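Local coordinates for capsid protein (Turnip yellow mosaic virus, PDB 2FZ2), which self-assembles, in 180 copies, into a T=3 icosahedral capsid that encloses the single-stranded RNA genome of the virus, at residues Phe87-Val93 and Gln114-Gly120; Pro28-Gln33 and Leu177-Ser181; Asp4-Gln10 and Ser126-Val130; Thr81-Phe87 and Ala163-Cys169. One frame throughout, in Å; residues are numbered along the deposited sequence.

How the interactions relate
The chain is a viral jelly roll, two facing β-sheets extended by an N-terminal arm. Interaction 1 pairs two strands of one sheet, interaction 2 two strands of the other; interaction 3 adds the arm to that second sheet through strand 128-131. Interactions 1 and 3 touch, with centres about 12 Å apart: Phe116 CE2 lies 3.6 Å from Ala8 CB. Interaction 4 joins two loops at one end of the sandwich; it shares Phe87 with interaction 1, and a probable hydrogen bond joins Thr89 OG1 to Thr168 OG1 (3.0 Å). Interaction 2 is remote, its centre about 37 Å from that of interaction 1. Interaction 3 comes closest to the bound RNA, about 5 Å between nearest atoms.

Interaction 1 of 4, residues Phe87-Val93 and Gln114-Gly120; sequences FPTTVGV and QIFCIGG
Six backbone hydrogen bonds tie strands 89-93 and 114-118 together in antiparallel fashion. They come in three reciprocal pairs: Thr89 N to Ile118 O 3.0 Å and Ile118 N to Thr89 O 2.7 Å; Val91 N to Phe116 O 2.9 Å and Phe116 N to Val91 O 2.8 Å; Val93 N to Gln114 O and Gln114 N to Val93 O, both 3.0 Å. Between them lie the non-hydrogen-bonded pairs Thr90-Cys117 and Gly92-Ile115, with CA-CA distances of 4.7 and 4.5 Å. The axes approach to 4.7 Å and their directions differ by 153°. These are neighbouring strands of the jelly roll's CHEF sheet, E and F, with F at its edge within the chain. Strand 151-158 flanks E on its other side. Val91, Val93, Phe116 and Ile118 point into the sandwich, where bulky apolar groups fill the core: Val91 CG2 is 3.5 Å from Ile118 CG1, Val93 CG2 meets the edge of the Phe116 ring at CE1 (4.0 Å), and Ile78 and Leu128 of the opposing sheet pack against them. On the other face, Thr90 and Cys117 meet a second subunit. Gly92 suits its place because Ile115, with both chi angles m, brings CD1 to 3.2 Å from Gly92 CA, where a CB would clash. Beyond the strands, Pro88 CG rests 3.4 Å from Gly120 CA, and Gly120 likewise has no space for a CB.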
loop_
_atom_site.group_PDB
_atom_site.type_symbol
_atom_site.label_atom_id
_atom_site.label_comp_id
_atom_site.label_asym_id
_atom_site.label_seq_id
_atom_site.Cartn_x
_atom_site.Cartn_y
_atom_site.Cartn_z
ATOM N N PHE D 87 -2.604 10.245 -141.476
ATOM C CA PHE D 87 -3.208 11.573 -141.579
ATOM C C PHE D 87 -3.412 12.316 -140.258
ATOM O O PHE D 87 -4.526 12.353 -139.734
ATOM C CB PHE D 87 -4.571 11.450 -142.246
ATOM C CG PHE D 87 -4.511 11.039 -143.678
ATOM C CD1 PHE D 87 -4.824 9.743 -144.052
ATOM C CD2 PHE D 87 -4.179 11.959 -144.665
ATOM C CE1 PHE D 87 -4.813 9.364 -145.390
ATOM C CE2 PHE D 87 -4.163 11.594 -146.011
ATOM C CZ PHE D 87 -4.484 10.289 -146.375
ATOM N N PRO D 88 -2.348 12.925 -139.707
ATOM C CA PRO D 88 -2.420 13.675 -138.444
ATOM C C PRO D 88 -3.518 14.710 -138.478
ATOM O O PRO D 88 -3.616 15.480 -139.424
ATOM C CB PRO D 88 -1.049 14.328 -138.327
ATOM C CG PRO D 88 -0.154 13.437 -139.106
ATOM C CD PRO D 88 -0.979 12.906 -140.251
ATOM N N THR D 89 -4.331 14.744 -137.433
ATOM C CA THR D 89 -5.436 15.691 -137.383
ATOM C C THR D 89 -5.429 16.603 -136.157
ATOM O O THR D 89 -4.979 16.215 -135.081
ATOM C CB THR D 89 -6.764 14.940 -137.425
ATOM O OG1 THR D 89 -6.740 13.999 -138.506
ATOM C CG2 THR D 89 -7.895 15.903 -137.617
ATOM N N THR D 90 -5.929 17.820 -136.316
ATOM C CA THR D 90 -5.960 18.752 -135.200
ATOM C C THR D 90 -7.342 18.759 -134.604
ATOM O O THR D 90 -8.333 18.981 -135.297
ATOM C CB THR D 90 -5.632 20.189 -135.625
ATOM O OG1 THR D 90 -4.242 20.299 -135.946
ATOM C CG2 THR D 90 -5.952 21.144 -134.506
ATOM N N VAL D 91 -7.402 18.526 -133.306
ATOM C CA VAL D 91 -8.668 18.503 -132.612
ATOM C C VAL D 91 -8.663 19.448 -131.436
ATOM O O VAL D 91 -7.718 19.467 -130.631
ATOM C CB VAL D 91 -8.969 17.124 -132.097
ATOM C CG1 VAL D 91 -10.406 17.038 -131.670
ATOM C CG2 VAL D 91 -8.657 16.120 -133.165
ATOM N N GLY D 92 -9.735 20.227 -131.343
ATOM C CA GLY D 92 -9.866 21.188 -130.270
ATOM C C GLY D 92 -10.997 20.774 -129.376
ATOM O O GLY D 92 -12.016 20.262 -129.851
ATOM N N VAL D 93 -10.824 21.013 -128.082
ATOM C CA VAL D 93 -11.831 20.622 -127.121
ATOM C C VAL D 93 -12.004 21.569 -125.966
ATOM O O VAL D 93 -11.033 22.079 -125.402
ATOM C CB VAL D 93 -11.499 19.262 -126.524
ATOM C CG1 VAL D 93 -12.499 18.896 -125.448
ATOM C CG2 VAL D 93 -11.474 18.240 -127.601
ATOM N N GLN D 114 -8.416 23.526 -125.230
ATOM C CA GLN D 114 -7.284 22.650 -125.524
ATOM C C GLN D 114 -7.158 22.263 -126.995
ATOM O O GLN D 114 -8.150 22.263 -127.723
ATOM C CB GLN D 114 -7.391 21.385 -124.675
ATOM C CG GLN D 114 -6.214 21.134 -123.742
ATOM C CD GLN D 114 -6.646 20.363 -122.515
ATOM O OE1 GLN D 114 -7.850 20.254 -122.238
ATOM N NE2 GLN D 114 -5.675 19.818 -121.772
ATOM N N ILE D 115 -5.938 21.909 -127.416
ATOM C CA ILE D 115 -5.676 21.535 -128.810
ATOM C C ILE D 115 -4.701 20.374 -128.960
ATOM O O ILE D 115 -3.559 20.440 -128.467
ATOM C CB ILE D 115 -5.092 22.728 -129.596
ATOM C CG1 ILE D 115 -6.207 23.637 -130.048
ATOM C CG2 ILE D 115 -4.378 22.261 -130.843
ATOM C CD1 ILE D 115 -7.205 22.914 -130.880
ATOM N N PHE D 116 -5.124 19.334 -129.677
ATOM C CA PHE D 116 -4.250 18.189 -129.856
ATOM C C PHE D 116 -4.006 17.739 -131.262
ATOM O O PHE D 116 -4.869 17.852 -132.131
ATOM C CB PHE D 116 -4.775 16.967 -129.118
ATOM C CG PHE D 116 -5.516 17.284 -127.880
ATOM C CD1 PHE D 116 -6.857 17.599 -127.930
ATOM C CD2 PHE D 116 -4.868 17.276 -126.652
ATOM C CE1 PHE D 116 -7.549 17.904 -126.765
ATOM C CE2 PHE D 116 -5.553 17.584 -125.478
ATOM C CZ PHE D 116 -6.889 17.897 -125.534
ATOM N N CYS D 117 -2.808 17.206 -131.469
ATOM C CA CYS D 117 -2.479 16.649 -132.757
ATOM C C CYS D 117 -2.736 15.168 -132.589
ATOM O O CYS D 117 -2.261 14.537 -131.639
ATOM C CB CYS D 117 -1.029 16.853 -133.114
ATOM S SG CYS D 117 -0.721 16.148 -134.728
ATOM N N ILE D 118 -3.497 14.610 -133.512
ATOM C CA ILE D 118 -3.828 13.209 -133.431
ATOM C C ILE D 118 -3.126 12.361 -134.479
ATOM O O ILE D 118 -3.414 12.465 -135.676
ATOM C CB ILE D 118 -5.335 13.021 -133.562
ATOM C CG1 ILE D 118 -6.057 13.913 -132.560
ATOM C CG2 ILE D 118 -5.695 11.583 -133.307
ATOM C CD1 ILE D 118 -5.906 13.446 -131.159
ATOM N N GLY D 119 -2.203 11.522 -134.015
ATOM C CA GLY D 119 -1.481 10.645 -134.916
ATOM C C GLY D 119 -0.356 11.319 -135.666
ATOM O O GLY D 119 -0.122 12.507 -135.499
ATOM N N GLY D 120 0.358 10.550 -136.480
ATOM C CA GLY D 120 1.447 11.113 -137.255
ATOM C C GLY D 120 2.815 11.146 -136.596
ATOM O O GLY D 120 3.821 11.299 -137.296
#

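Interaction 2 of 4, residues Pro28-Gln33 and Leu177-Ser181; sequences PFTIKQ and LSMHS
Met179, Gln33 and His180 give up most surface here. Met179 is central: its N bonds to Ile31 O (2.9 Å) and its O accepts Ile31 N (3.2 Å), while its flexible side chain, chi1 p, bends across to the partner strand and sets CE 4.0 Å from Ile31 CD1 and 4.1 Å from Gln33 CG. Gln33 forms the next hydrogen-bonded pair, N to Leu177 O 2.9 Å and O to Leu177 N 2.7 Å, with Lys32-Ser178 a non-hydrogen-bonded pair between (CA-CA 4.2 Å). Segments 30-33 and 177-180 are extended and antiparallel, their axes 4.7 Å apart and directions 146° apart; Ile31, Gln33, Leu177 and Met179 share one face, Lys32 and Ser178 the other. They belong to neighbouring strands of the jelly roll's BIDG sheet, which strand 66-80 continues beyond 169-182. Gln33 (chi1 and chi2 both m) offers methylenes to Met179 CE and an amide whose NE2 donates to Phe65 O of a third subunit. With chi1 p, the His180 ring brings CD2 to 3.5 Å from Pro28 CG; His180 CB lies 3.0 Å from Phe29 O, and His68 meets the ring nearly at right angles. The chain turns a corner at Ser181, which, with Pro28, a fourth subunit covers.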
loop_
_atom_site.group_PDB
_atom_site.type_symbol
_atom_site.label_atom_id
_atom_site.label_comp_id
_atom_site.label_asym_id
_atom_site.label_seq_id
_atom_site.Cartn_x
_atom_site.Cartn_y
_atom_site.Cartn_z
ATOM N N PRO D 28 -36.507 10.294 -102.305
ATOM C CA PRO D 28 -36.997 9.279 -103.232
ATOM C C PRO D 28 -35.824 8.388 -103.607
ATOM O O PRO D 28 -34.656 8.764 -103.439
ATOM C CB PRO D 28 -37.513 10.091 -104.412
ATOM C CG PRO D 28 -36.678 11.352 -104.386
ATOM C CD PRO D 28 -35.986 11.462 -103.030
ATOM N N PHE D 29 -36.138 7.199 -104.095
ATOM C CA PHE D 29 -35.107 6.267 -104.480
ATOM C C PHE D 29 -34.468 6.830 -105.726
ATOM O O PHE D 29 -35.133 7.479 -106.550
ATOM C CB PHE D 29 -35.696 4.882 -104.764
ATOM C CG PHE D 29 -36.737 4.449 -103.776
ATOM C CD1 PHE D 29 -37.950 5.148 -103.658
ATOM C CD2 PHE D 29 -36.512 3.351 -102.946
ATOM C CE1 PHE D 29 -38.936 4.758 -102.717
ATOM C CE2 PHE D 29 -37.484 2.943 -101.997
ATOM C CZ PHE D 29 -38.700 3.651 -101.883
ATOM N N THR D 30 -33.172 6.575 -105.847
ATOM C CA THR D 30 -32.391 7.042 -106.973
ATOM C C THR D 30 -31.643 5.894 -107.593
ATOM O O THR D 30 -31.166 5.014 -106.872
ATOM C CB THR D 30 -31.336 8.010 -106.521
ATOM O OG1 THR D 30 -31.834 8.753 -105.407
ATOM C CG2 THR D 30 -30.950 8.928 -107.647
ATOM N N ILE D 31 -31.552 5.896 -108.920
ATOM C CA ILE D 31 -30.775 4.879 -109.619
ATOM C C ILE D 31 -29.865 5.644 -110.544
ATOM O O ILE D 31 -30.131 6.802 -110.857
ATOM C CB ILE D 31 -31.590 3.952 -110.526
ATOM C CG1 ILE D 31 -32.629 4.766 -111.268
ATOM C CG2 ILE D 31 -32.175 2.790 -109.747
ATOM C CD1 ILE D 31 -32.845 4.246 -112.668
ATOM N N LYS D 32 -28.798 4.985 -110.978
ATOM C CA LYS D 32 -27.846 5.590 -111.891
ATOM C C LYS D 32 -27.913 4.804 -113.202
ATOM O O LYS D 32 -28.214 3.603 -113.204
ATOM C CB LYS D 32 -26.420 5.512 -111.323
ATOM C CG LYS D 32 -26.121 6.420 -110.124
ATOM C CD LYS D 32 -24.661 6.254 -109.607
ATOM C CE LYS D 32 -24.457 6.836 -108.186
ATOM N NZ LYS D 32 -23.177 6.405 -107.534
ATOM N N GLN D 33 -27.646 5.496 -114.305
ATOM C CA GLN D 33 -27.622 4.898 -115.631
ATOM C C GLN D 33 -26.463 5.585 -116.361
ATOM O O GLN D 33 -26.306 6.801 -116.271
ATOM C CB GLN D 33 -28.938 5.148 -116.348
ATOM C CG GLN D 33 -30.007 4.137 -116.006
ATOM C CD GLN D 33 -29.948 2.884 -116.863
ATOM O OE1 GLN D 33 -29.084 2.732 -117.729
ATOM N NE2 GLN D 33 -30.877 1.972 -116.621
ATOM N N LEU D 177 -25.478 9.183 -115.177
ATOM C CA LEU D 177 -26.318 10.134 -114.457
ATOM C C LEU D 177 -27.246 9.465 -113.445
ATOM O O LEU D 177 -27.554 8.278 -113.557
ATOM C CB LEU D 177 -27.127 10.979 -115.458
ATOM C CG LEU D 177 -27.477 10.272 -116.758
ATOM C CD1 LEU D 177 -28.487 9.253 -116.407
ATOM C CD2 LEU D 177 -28.028 11.196 -117.802
ATOM N N SER D 178 -27.662 10.230 -112.441
ATOM C CA SER D 178 -28.558 9.726 -111.413
ATOM C C SER D 178 -29.939 10.326 -111.631
ATOM O O SER D 178 -30.070 11.458 -112.085
ATOM C CB SER D 178 -28.057 10.129 -110.030
ATOM O OG SER D 178 -28.763 11.276 -109.574
ATOM N N MET D 179 -30.978 9.581 -111.298
ATOM C CA MET D 179 -32.312 10.114 -111.478
ATOM C C MET D 179 -33.277 9.572 -110.451
ATOM O O MET D 179 -33.025 8.534 -109.824
ATOM C CB MET D 179 -32.821 9.789 -112.875
ATOM C CG MET D 179 -32.392 8.435 -113.384
ATOM S SD MET D 179 -32.175 8.488 -115.162
ATOM C CE MET D 179 -32.958 6.949 -115.665
ATOM N N HIS D 180 -34.379 10.294 -110.277
ATOM C CA HIS D 180 -35.408 9.888 -109.344
ATOM C C HIS D 180 -36.721 10.561 -109.685
ATOM O O HIS D 180 -36.809 11.306 -110.672
ATOM C CB HIS D 180 -34.986 10.202 -107.903
ATOM C CG HIS D 180 -34.763 11.659 -107.618
ATOM N ND1 HIS D 180 -35.227 12.668 -108.432
ATOM C CD2 HIS D 180 -34.156 12.271 -106.572
ATOM C CE1 HIS D 180 -34.918 13.837 -107.897
ATOM N NE2 HIS D 180 -34.269 13.625 -106.769
ATOM N N SER D 181 -37.740 10.275 -108.878
ATOM C CA SER D 181 -39.068 10.853 -109.065
ATOM C C SER D 181 -39.638 10.533 -110.438
ATOM O O SER D 181 -39.288 11.160 -111.434
ATOM C CB SER D 181 -39.017 12.368 -108.867
ATOM O OG SER D 181 -38.376 12.711 -107.646
#

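Interaction 3 of 4, residues Asp4-Gln10 and Ser126-Val130; sequences DKELAPQ and SPLIV
Glu6 lays its aliphatic part over the partner segment: CB is 3.9 Å from Ser126 CB, and CG is 3.7 Å from Leu128 CD1, so a long side chain with methylenes near the backbone fits here. Its backbone brackets Leu128 as in a parallel sheet, Glu6 N donating to Pro127 O (3.1 Å) and Glu6 O accepting a weak bond from Ile129 N (3.1 Å). Two residues on, Ala8 N makes another weak bond to Ile129 O, also 3.1 Å. The segments run the same way, end-to-end directions 27° apart, with Glu6 paired to Leu128 and Leu7 to Ile129 (CA-CA 5.1 and 4.5 Å). The N-terminal arm thus adds itself to strand G, residues 128-131, of the jelly roll, and G pairs in turn with strand 66-80. The β-pairing also passes from Glu6 and Leu7 to a parallel strand of a second subunit, joining capsid neighbours. At the start, Ser126 OG donates to Asp4 OD1 (3.2 Å), a short polar link beside Pro127, whose CG packs 3.7 Å from Asp4 O. On the face opposite Glu6, Leu7 CB meets Ile129 CB at 3.9 Å. Ala8 O lies 3.5 Å from Val130 CG1, and the small Ala8 side chain fits against Gln114 and Phe116.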
loop_
_atom_site.group_PDB
_atom_site.type_symbol
_atom_site.label_atom_id
_atom_site.label_comp_id
_atom_site.label_asym_id
_atom_site.label_seq_id
_atom_site.Cartn_x
_atom_site.Cartn_y
_atom_site.Cartn_z
ATOM N N ASP D 4 -3.686 1.777 -122.403
ATOM C CA ASP D 4 -4.052 2.521 -123.610
ATOM C C ASP D 4 -5.141 3.495 -123.182
ATOM O O ASP D 4 -6.319 3.211 -123.342
ATOM C CB ASP D 4 -4.602 1.583 -124.694
ATOM C CG ASP D 4 -4.179 1.995 -126.106
ATOM O OD1 ASP D 4 -3.056 2.530 -126.266
ATOM O OD2 ASP D 4 -4.956 1.782 -127.069
ATOM N N LYS D 5 -4.739 4.636 -122.627
ATOM C CA LYS D 5 -5.668 5.656 -122.134
ATOM C C LYS D 5 -4.845 6.861 -121.705
ATOM O O LYS D 5 -4.288 6.890 -120.605
ATOM C CB LYS D 5 -6.432 5.119 -120.920
ATOM C CG LYS D 5 -7.838 5.668 -120.700
ATOM C CD LYS D 5 -8.585 4.855 -119.606
ATOM C CE LYS D 5 -10.017 4.446 -120.026
ATOM N NZ LYS D 5 -10.196 2.966 -120.185
ATOM N N GLU D 6 -4.742 7.842 -122.589
ATOM C CA GLU D 6 -3.998 9.066 -122.297
ATOM C C GLU D 6 -5.053 10.097 -121.923
ATOM O O GLU D 6 -6.126 10.129 -122.534
ATOM C CB GLU D 6 -3.223 9.532 -123.542
ATOM C CG GLU D 6 -2.363 10.775 -123.345
ATOM C CD GLU D 6 -0.874 10.483 -123.490
ATOM O OE1 GLU D 6 -0.460 9.321 -123.244
ATOM O OE2 GLU D 6 -0.114 11.414 -123.847
ATOM N N LEU D 7 -4.790 10.931 -120.925
ATOM C CA LEU D 7 -5.803 11.907 -120.585
ATOM C C LEU D 7 -5.293 13.313 -120.309
ATOM O O LEU D 7 -4.301 13.499 -119.604
ATOM C CB LEU D 7 -6.654 11.386 -119.430
ATOM C CG LEU D 7 -6.110 11.353 -118.012
ATOM C CD1 LEU D 7 -7.053 12.132 -117.068
ATOM C CD2 LEU D 7 -6.012 9.914 -117.587
ATOM N N ALA D 8 -5.986 14.292 -120.899
ATOM C CA ALA D 8 -5.646 15.708 -120.792
ATOM C C ALA D 8 -6.756 16.487 -120.133
ATOM O O ALA D 8 -7.658 16.990 -120.801
ATOM C CB ALA D 8 -5.390 16.279 -122.161
ATOM N N PRO D 9 -6.674 16.642 -118.814
ATOM C CA PRO D 9 -7.682 17.364 -118.048
ATOM C C PRO D 9 -7.552 18.848 -118.304
ATOM O O PRO D 9 -6.437 19.365 -118.467
ATOM C CB PRO D 9 -7.368 16.981 -116.616
ATOM C CG PRO D 9 -5.890 16.781 -116.632
ATOM C CD PRO D 9 -5.567 16.184 -117.963
ATOM N N GLN D 10 -8.710 19.508 -118.321
ATOM C CA GLN D 10 -8.852 20.941 -118.595
ATOM C C GLN D 10 -8.462 21.855 -117.454
ATOM O O GLN D 10 -8.853 21.593 -116.319
ATOM C CB GLN D 10 -10.304 21.219 -118.949
ATOM C CG GLN D 10 -10.563 22.505 -119.688
ATOM C CD GLN D 10 -11.898 22.471 -120.415
ATOM O OE1 GLN D 10 -12.915 22.965 -119.909
ATOM N NE2 GLN D 10 -11.899 21.880 -121.613
ATOM N N SER D 126 -3.020 6.876 -128.601
ATOM C CA SER D 126 -3.723 6.390 -127.432
ATOM C C SER D 126 -4.990 7.253 -127.407
ATOM O O SER D 126 -4.953 8.428 -127.790
ATOM C CB SER D 126 -2.887 6.636 -126.176
ATOM O OG SER D 126 -2.094 5.504 -125.851
ATOM N N PRO D 127 -6.129 6.681 -127.011
ATOM C CA PRO D 127 -7.371 7.455 -126.957
ATOM C C PRO D 127 -7.313 8.515 -125.853
ATOM O O PRO D 127 -6.894 8.224 -124.729
ATOM C CB PRO D 127 -8.440 6.401 -126.697
ATOM C CG PRO D 127 -7.733 5.301 -126.047
ATOM C CD PRO D 127 -6.340 5.286 -126.619
ATOM N N LEU D 128 -7.748 9.731 -126.188
ATOM C CA LEU D 128 -7.726 10.891 -125.290
ATOM C C LEU D 128 -8.958 11.170 -124.461
ATOM O O LEU D 128 -10.092 11.017 -124.924
ATOM C CB LEU D 128 -7.447 12.140 -126.096
ATOM C CG LEU D 128 -6.311 13.012 -125.610
ATOM C CD1 LEU D 128 -5.541 12.325 -124.505
ATOM C CD2 LEU D 128 -5.417 13.287 -126.793
ATOM N N ILE D 129 -8.742 11.647 -123.245
ATOM C CA ILE D 129 -9.869 11.923 -122.384
ATOM C C ILE D 129 -9.895 13.245 -121.634
ATOM O O ILE D 129 -8.966 13.594 -120.891
ATOM C CB ILE D 129 -10.023 10.826 -121.337
ATOM C CG1 ILE D 129 -9.918 9.457 -121.992
ATOM C CG2 ILE D 129 -11.348 10.991 -120.633
ATOM C CD1 ILE D 129 -11.254 8.838 -122.329
ATOM N N VAL D 130 -10.985 13.977 -121.805
ATOM C CA VAL D 130 -11.120 15.220 -121.085
ATOM C C VAL D 130 -12.332 15.114 -120.190
ATOM O O VAL D 130 -13.476 15.184 -120.654
ATOM C CB VAL D 130 -11.281 16.405 -122.026
ATOM C CG1 VAL D 130 -11.074 17.703 -121.266
ATOM C CG2 VAL D 130 -10.273 16.313 -123.116
#

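Interaction 4 of 4, residues Thr81-Phe87 and Ala163-Cys169; sequences TLQAPAF and APPASTC
A proline over an aromatic face is the striking feature: Pro164 CB stands 3.6 Å from the centroid of the Phe87 ring, 24° off its normal, a CH-pi contact. With chi1 m, Phe87 extends its flat ring along the prolines, CE1 also reaching 3.7 Å from Pro165 CD. Neither segment has regular secondary structure where they meet; 83-86 is helical in phi/psi and curls so that Phe87 N bonds to Gln83 O (2.9 Å). One hydrogen bond joins the segments, Thr81 N to Thr168 O at 2.7 Å. These are the DE and HI loops at one end of the jelly roll. Thr168 and Cys169 together face Ala42 in a classic β bulge as strand 169-182 begins. The two branches of Thr168 do different work: methyl CG2 packs 3.9 Å from Phe87 CB and 4.1 Å from Gln83 CB, while OG1 hydrogen-bonds with Thr89 OG1. Gln83 CB also lies 3.9 Å from Ala166 O. At the subunit boundary, Thr81 OG1 hydrogen-bonds with Thr90 OG1 of a neighbouring subunit.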
loop_
_atom_site.group_PDB
_atom_site.type_symbol
_atom_site.label_atom_id
_atom_site.label_comp_id
_atom_site.label_asym_id
_atom_site.label_seq_id
_atom_site.Cartn_x
_atom_site.Cartn_y
_atom_site.Cartn_z
ATOM N N THR D 81 -8.443 6.477 -135.125
ATOM C CA THR D 81 -8.791 5.420 -136.061
ATOM C C THR D 81 -7.537 4.881 -136.777
ATOM O O THR D 81 -6.425 5.217 -136.399
ATOM C CB THR D 81 -9.779 5.985 -137.085
ATOM O OG1 THR D 81 -10.733 4.980 -137.440
ATOM C CG2 THR D 81 -9.039 6.463 -138.336
ATOM N N LEU D 82 -7.705 4.062 -137.811
ATOM C CA LEU D 82 -6.557 3.505 -138.531
ATOM C C LEU D 82 -6.008 4.464 -139.567
ATOM O O LEU D 82 -5.010 4.171 -140.244
ATOM C CB LEU D 82 -6.940 2.209 -139.232
ATOM C CG LEU D 82 -7.616 2.445 -140.577
ATOM C CD1 LEU D 82 -7.792 1.138 -141.303
ATOM C CD2 LEU D 82 -8.958 3.101 -140.344
ATOM N N GLN D 83 -6.669 5.604 -139.702
ATOM C CA GLN D 83 -6.241 6.602 -140.666
ATOM C C GLN D 83 -5.468 7.701 -139.967
ATOM O O GLN D 83 -4.811 8.532 -140.592
ATOM C CB GLN D 83 -7.456 7.182 -141.377
ATOM C CG GLN D 83 -8.058 6.227 -142.375
ATOM C CD GLN D 83 -7.126 5.906 -143.542
ATOM O OE1 GLN D 83 -7.588 5.558 -144.631
ATOM N NE2 GLN D 83 -5.811 6.014 -143.320
ATOM N N ALA D 84 -5.541 7.678 -138.648
ATOM C CA ALA D 84 -4.876 8.673 -137.836
ATOM C C ALA D 84 -3.367 8.769 -138.026
ATOM O O ALA D 84 -2.802 9.859 -138.026
ATOM C CB ALA D 84 -5.197 8.417 -136.381
ATOM N N PRO D 85 -2.692 7.638 -138.216
ATOM C CA PRO D 85 -1.243 7.728 -138.385
ATOM C C PRO D 85 -0.844 8.365 -139.705
ATOM O O PRO D 85 -0.021 9.281 -139.760
ATOM C CB PRO D 85 -0.782 6.282 -138.275
ATOM C CG PRO D 85 -2.011 5.496 -137.863
ATOM C CD PRO D 85 -3.173 6.258 -138.323
ATOM N N ALA D 86 -1.445 7.880 -140.774
ATOM C CA ALA D 86 -1.146 8.399 -142.093
ATOM C C ALA D 86 -1.634 9.837 -142.292
ATOM O O ALA D 86 -1.132 10.559 -143.157
ATOM C CB ALA D 86 -1.779 7.492 -143.120
ATOM N N PHE D 87 -2.604 10.245 -141.476
ATOM C CA PHE D 87 -3.208 11.573 -141.579
ATOM C C PHE D 87 -3.412 12.316 -140.258
ATOM O O PHE D 87 -4.526 12.353 -139.734
ATOM C CB PHE D 87 -4.571 11.450 -142.246
ATOM C CG PHE D 87 -4.511 11.039 -143.678
ATOM C CD1 PHE D 87 -4.824 9.743 -144.052
ATOM C CD2 PHE D 87 -4.179 11.959 -144.665
ATOM C CE1 PHE D 87 -4.813 9.364 -145.390
ATOM C CE2 PHE D 87 -4.163 11.594 -146.011
ATOM C CZ PHE D 87 -4.484 10.289 -146.375
ATOM N N ALA D 163 -6.777 15.450 -147.668
ATOM C CA ALA D 163 -7.519 14.656 -146.698
ATOM C C ALA D 163 -7.530 13.140 -146.814
ATOM O O ALA D 163 -7.277 12.575 -147.874
ATOM C CB ALA D 163 -8.957 15.160 -146.643
ATOM N N PRO D 164 -7.834 12.464 -145.696
ATOM C CA PRO D 164 -7.909 11.007 -145.596
ATOM C C PRO D 164 -9.193 10.517 -146.259
ATOM O O PRO D 164 -10.141 11.282 -146.437
ATOM C CB PRO D 164 -7.931 10.776 -144.093
ATOM C CG PRO D 164 -8.718 11.956 -143.609
ATOM C CD PRO D 164 -8.056 13.078 -144.373
ATOM N N PRO D 165 -9.244 9.229 -146.617
ATOM C CA PRO D 165 -10.403 8.622 -147.262
ATOM C C PRO D 165 -11.507 8.378 -146.270
ATOM O O PRO D 165 -12.632 8.071 -146.654
ATOM C CB PRO D 165 -9.865 7.311 -147.830
ATOM C CG PRO D 165 -8.368 7.279 -147.468
ATOM C CD PRO D 165 -8.198 8.235 -146.341
ATOM N N ALA D 166 -11.188 8.510 -144.989
ATOM C CA ALA D 166 -12.191 8.288 -143.962
ATOM C C ALA D 166 -11.791 8.889 -142.634
ATOM O O ALA D 166 -10.616 9.166 -142.391
ATOM C CB ALA D 166 -12.458 6.791 -143.797
ATOM N N SER D 167 -12.796 9.078 -141.783
ATOM C CA SER D 167 -12.639 9.647 -140.448
ATOM C C SER D 167 -11.370 9.105 -139.763
ATOM O O SER D 167 -11.162 7.890 -139.709
ATOM C CB SER D 167 -13.912 9.335 -139.653
ATOM O OG SER D 167 -14.918 8.793 -140.528
ATOM N N THR D 168 -10.512 10.014 -139.285
ATOM C CA THR D 168 -9.261 9.635 -138.629
ATOM C C THR D 168 -9.494 9.378 -137.175
ATOM O O THR D 168 -8.636 8.833 -136.484
ATOM C CB THR D 168 -8.203 10.728 -138.640
ATOM O OG1 THR D 168 -8.738 11.887 -137.997
ATOM C CG2 THR D 168 -7.733 11.025 -140.053
ATOM N N CYS D 169 -10.636 9.807 -136.685
ATOM C CA CYS D 169 -10.916 9.569 -135.290
ATOM C C CYS D 169 -12.367 9.798 -134.937
ATOM O O CYS D 169 -13.086 10.575 -135.586
ATOM C CB CYS D 169 -10.020 10.440 -134.421
ATOM S SG CYS D 169 -10.429 12.172 -134.528
#